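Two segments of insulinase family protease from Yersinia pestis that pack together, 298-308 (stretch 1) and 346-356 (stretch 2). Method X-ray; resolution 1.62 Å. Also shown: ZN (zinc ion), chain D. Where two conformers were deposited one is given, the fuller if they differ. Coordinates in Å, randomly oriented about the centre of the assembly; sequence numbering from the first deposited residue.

Stretch 1, residues 298-308: ALFWHIKQVLE
Stretch 2, residues 346-356: TFVARELAALR

A zinc ion pins these two helices together: H302 NE2 and E351 OE1 each bind ZN at 2.0 Å, and the O of a water binds ZN, also at 2.0 Å. H302 NE2 and E351 OE1 lie 3.1 Å apart as co-ligands, not as a hydrogen-bonded pair; no hydrogen bond crosses the contact.

Both stretches are helical throughout, held by i to i+4 backbone hydrogen bonds; E351 N to F347 O, at 3.4 Å, is weak. Their N-to-C directions differ by 130°, nearer antiparallel than parallel, with the axes approaching to 10.6 Å, closest in register where I303 CA and E351 CA stand 6.7 Å apart; L299 pairs with L355 and L307 with F347.

The metal site rests on an apolar floor. I303 (m, t) is the knob, set among F347, V348, E351 and L352; its CG1 lies 3.8 Å from E351 CB, so the metal ligand's aliphatic base also serves packing. I303 CD1 reaches CD2 of L352 (m, t) at 3.9 Å. Toward one end, L299, with chi1 111° and chi2 32°, between wells, places CD2 3.7 Å from L352 CD2. L355 (m, t) lays CD2 over one face of the H302 ring, 4.1 Å from its centroid, while E351 OE1 lies at the ring's edge, near its plane; H302 has chi1 t and chi2 83°, E351 m, m. Toward the other end, F347 (t, chi2 71°) presents its edge to V306 (t), CE1 to CG1 3.8 Å, while its CZ sits 4.1 Å from CB of L307 (t, p).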

# COMPACT_ATOMS: atom_id res chain seq x y z
N ALA A 298 20.02 2.97 -6.56
CA ALA A 298 21.47 3.13 -6.69
C ALA A 298 21.95 4.23 -5.74
O ALA A 298 22.97 4.09 -5.08
CB ALA A 298 21.80 3.57 -8.13
N LEU A 299 21.19 5.31 -5.69
CA LEU A 299 21.56 6.46 -4.93
C LEU A 299 21.49 6.10 -3.47
O LEU A 299 22.41 6.45 -2.71
CB LEU A 299 20.69 7.65 -5.29
CG LEU A 299 19.65 8.31 -4.43
CD1 LEU A 299 19.92 8.29 -2.96
CD2 LEU A 299 19.59 9.72 -4.93
N PHE A 300 20.47 5.35 -3.06
CA PHE A 300 20.38 5.05 -1.64
C PHE A 300 21.47 4.10 -1.23
O PHE A 300 22.14 4.26 -0.18
CB PHE A 300 19.04 4.47 -1.25
CG PHE A 300 18.91 4.36 0.22
CD1 PHE A 300 18.94 5.53 1.00
CD2 PHE A 300 18.84 3.14 0.83
CE1 PHE A 300 18.85 5.46 2.35
CE2 PHE A 300 18.73 3.07 2.23
CZ PHE A 300 18.72 4.25 2.97
N TRP A 301 21.70 3.14 -2.09
CA TRP A 301 22.76 2.19 -1.94
C TRP A 301 24.15 2.86 -1.78
O TRP A 301 24.90 2.53 -0.88
CB TRP A 301 22.72 1.30 -3.17
CG TRP A 301 23.84 0.44 -3.35
CD1 TRP A 301 24.12 -0.68 -2.65
CD2 TRP A 301 24.86 0.58 -4.36
NE1 TRP A 301 25.27 -1.26 -3.15
CE2 TRP A 301 25.74 -0.51 -4.20
CE3 TRP A 301 25.11 1.51 -5.38
CZ2 TRP A 301 26.87 -0.68 -5.00
CZ3 TRP A 301 26.23 1.33 -6.18
CH2 TRP A 301 27.09 0.24 -5.98
N HIS A 302 24.42 3.83 -2.64
CA HIS A 302 25.71 4.53 -2.65
C HIS A 302 25.89 5.33 -1.37
O HIS A 302 26.97 5.28 -0.77
CB HIS A 302 25.75 5.50 -3.78
CG HIS A 302 27.00 6.31 -3.82
ND1 HIS A 302 28.15 5.83 -4.38
CD2 HIS A 302 27.27 7.56 -3.39
CE1 HIS A 302 29.11 6.74 -4.26
NE2 HIS A 302 28.60 7.80 -3.65
N ILE A 303 24.86 6.07 -0.98
CA ILE A 303 24.93 6.89 0.26
C ILE A 303 25.11 5.97 1.46
O ILE A 303 25.94 6.25 2.33
CB ILE A 303 23.75 7.86 0.44
CG1 ILE A 303 23.65 8.86 -0.73
CG2 ILE A 303 23.88 8.64 1.79
CD1 ILE A 303 22.35 9.63 -0.72
N LYS A 304 24.38 4.85 1.51
CA LYS A 304 24.55 3.92 2.61
C LYS A 304 25.96 3.41 2.70
O LYS A 304 26.48 3.30 3.81
CB LYS A 304 23.63 2.71 2.45
CG LYS A 304 22.20 2.98 2.77
CD LYS A 304 21.53 1.70 3.30
CE LYS A 304 21.75 0.47 2.39
NZ LYS A 304 22.97 -0.33 2.78
N GLN A 305 26.55 3.07 1.56
CA GLN A 305 27.91 2.54 1.57
C GLN A 305 28.87 3.62 2.07
O GLN A 305 29.81 3.30 2.80
CB GLN A 305 28.41 2.11 0.20
CG GLN A 305 27.45 1.27 -0.59
CD GLN A 305 28.15 0.27 -1.45
OE1 GLN A 305 28.67 0.62 -2.54
NE2 GLN A 305 28.18 -0.99 -0.99
N VAL A 306 28.70 4.86 1.59
CA VAL A 306 29.61 5.97 1.98
C VAL A 306 29.49 6.15 3.48
O VAL A 306 30.50 6.38 4.15
CB VAL A 306 29.25 7.28 1.25
CG1 VAL A 306 30.08 8.44 1.79
CG2 VAL A 306 29.48 7.16 -0.26
N LEU A 307 28.27 6.10 4.01
CA LEU A 307 28.07 6.23 5.46
C LEU A 307 28.76 5.10 6.26
O LEU A 307 29.39 5.37 7.30
CB LEU A 307 26.58 6.28 5.80
CG LEU A 307 26.20 6.50 7.25
CD1 LEU A 307 26.91 7.73 7.88
CD2 LEU A 307 24.66 6.64 7.36
N GLU A 308 28.67 3.86 5.77
CA GLU A 308 29.33 2.73 6.46
C GLU A 308 30.84 2.95 6.50
O GLU A 308 31.51 2.61 7.48
CB GLU A 308 28.94 1.37 5.82
CG GLU A 308 29.93 0.74 4.83
CD GLU A 308 29.27 -0.23 3.85
OE1 GLU A 308 28.05 -0.11 3.59
OE2 GLU A 308 29.98 -1.11 3.32
N THR A 346 24.17 18.15 5.49
CA THR A 346 25.29 18.53 4.61
C THR A 346 25.96 17.28 4.02
O THR A 346 26.28 17.25 2.81
CB THR A 346 26.30 19.43 5.38
OG1 THR A 346 25.67 20.70 5.69
CG2 THR A 346 27.54 19.68 4.52
N PHE A 347 26.15 16.26 4.84
CA PHE A 347 26.72 14.98 4.41
C PHE A 347 25.90 14.41 3.26
O PHE A 347 26.43 14.06 2.23
CB PHE A 347 26.73 13.95 5.56
CG PHE A 347 26.99 12.55 5.08
CD1 PHE A 347 28.25 12.18 4.63
CD2 PHE A 347 25.98 11.60 5.03
CE1 PHE A 347 28.51 10.89 4.18
CE2 PHE A 347 26.23 10.28 4.55
CZ PHE A 347 27.48 9.94 4.11
N VAL A 348 24.59 14.31 3.45
CA VAL A 348 23.74 13.76 2.39
C VAL A 348 23.69 14.68 1.15
O VAL A 348 23.73 14.21 0.04
CB VAL A 348 22.32 13.42 2.90
CG1 VAL A 348 21.43 12.97 1.75
CG2 VAL A 348 22.39 12.33 3.97
N ALA A 349 23.55 15.98 1.36
CA ALA A 349 23.41 16.94 0.25
C ALA A 349 24.67 16.92 -0.60
O ALA A 349 24.62 17.04 -1.82
CB ALA A 349 23.18 18.33 0.75
N ARG A 350 25.82 16.72 0.01
CA ARG A 350 27.04 16.66 -0.82
C ARG A 350 27.09 15.38 -1.64
O ARG A 350 27.60 15.39 -2.77
CB ARG A 350 28.27 16.84 0.06
CG ARG A 350 28.42 18.31 0.57
CD ARG A 350 29.60 18.51 1.44
NE ARG A 350 29.92 17.25 2.08
CZ ARG A 350 31.13 16.75 2.25
NH1 ARG A 350 32.21 17.43 1.86
NH2 ARG A 350 31.25 15.57 2.84
N GLU A 351 26.54 14.30 -1.12
CA GLU A 351 26.41 13.08 -1.93
C GLU A 351 25.46 13.28 -3.12
O GLU A 351 25.74 12.89 -4.26
CB GLU A 351 25.88 11.91 -1.14
CG GLU A 351 26.83 11.39 -0.15
CD GLU A 351 28.14 10.99 -0.79
OE1 GLU A 351 28.08 10.23 -1.77
OE2 GLU A 351 29.21 11.47 -0.33
N LEU A 352 24.32 13.89 -2.85
CA LEU A 352 23.37 14.16 -3.93
C LEU A 352 23.95 15.09 -5.03
O LEU A 352 23.75 14.85 -6.21
CB LEU A 352 22.08 14.73 -3.40
CG LEU A 352 21.29 13.88 -2.39
CD1 LEU A 352 20.09 14.74 -1.97
CD2 LEU A 352 20.90 12.50 -2.89
N ALA A 353 24.70 16.10 -4.62
CA ALA A 353 25.33 17.02 -5.55
C ALA A 353 26.33 16.27 -6.43
O ALA A 353 26.39 16.51 -7.64
CB ALA A 353 25.99 18.11 -4.83
N ALA A 354 27.12 15.41 -5.81
CA ALA A 354 28.12 14.63 -6.56
C ALA A 354 27.45 13.63 -7.49
O ALA A 354 27.85 13.49 -8.67
CB ALA A 354 29.10 13.90 -5.57
N LEU A 355 26.41 12.96 -7.02
CA LEU A 355 25.71 11.99 -7.86
C LEU A 355 24.97 12.66 -9.03
O LEU A 355 24.94 12.12 -10.15
CB LEU A 355 24.74 11.14 -7.04
CG LEU A 355 25.41 10.10 -6.10
CD1 LEU A 355 24.40 9.65 -5.00
CD2 LEU A 355 26.02 8.90 -6.85
N ARG A 356 24.39 13.81 -8.76
CA ARG A 356 23.77 14.62 -9.82
C ARG A 356 24.77 14.96 -10.92
O ARG A 356 24.45 14.91 -12.12
CB ARG A 356 23.19 15.91 -9.25
CG ARG A 356 22.30 16.63 -10.23
CD ARG A 356 21.82 17.95 -9.63
NE ARG A 356 22.94 18.81 -9.26
CZ ARG A 356 22.83 19.95 -8.58
NH1 ARG A 356 21.63 20.42 -8.24
NH2 ARG A 356 23.92 20.64 -8.28
ZN ZN D . 29.48 9.50 -2.99
O HOH W 1 29.73 10.77 -4.50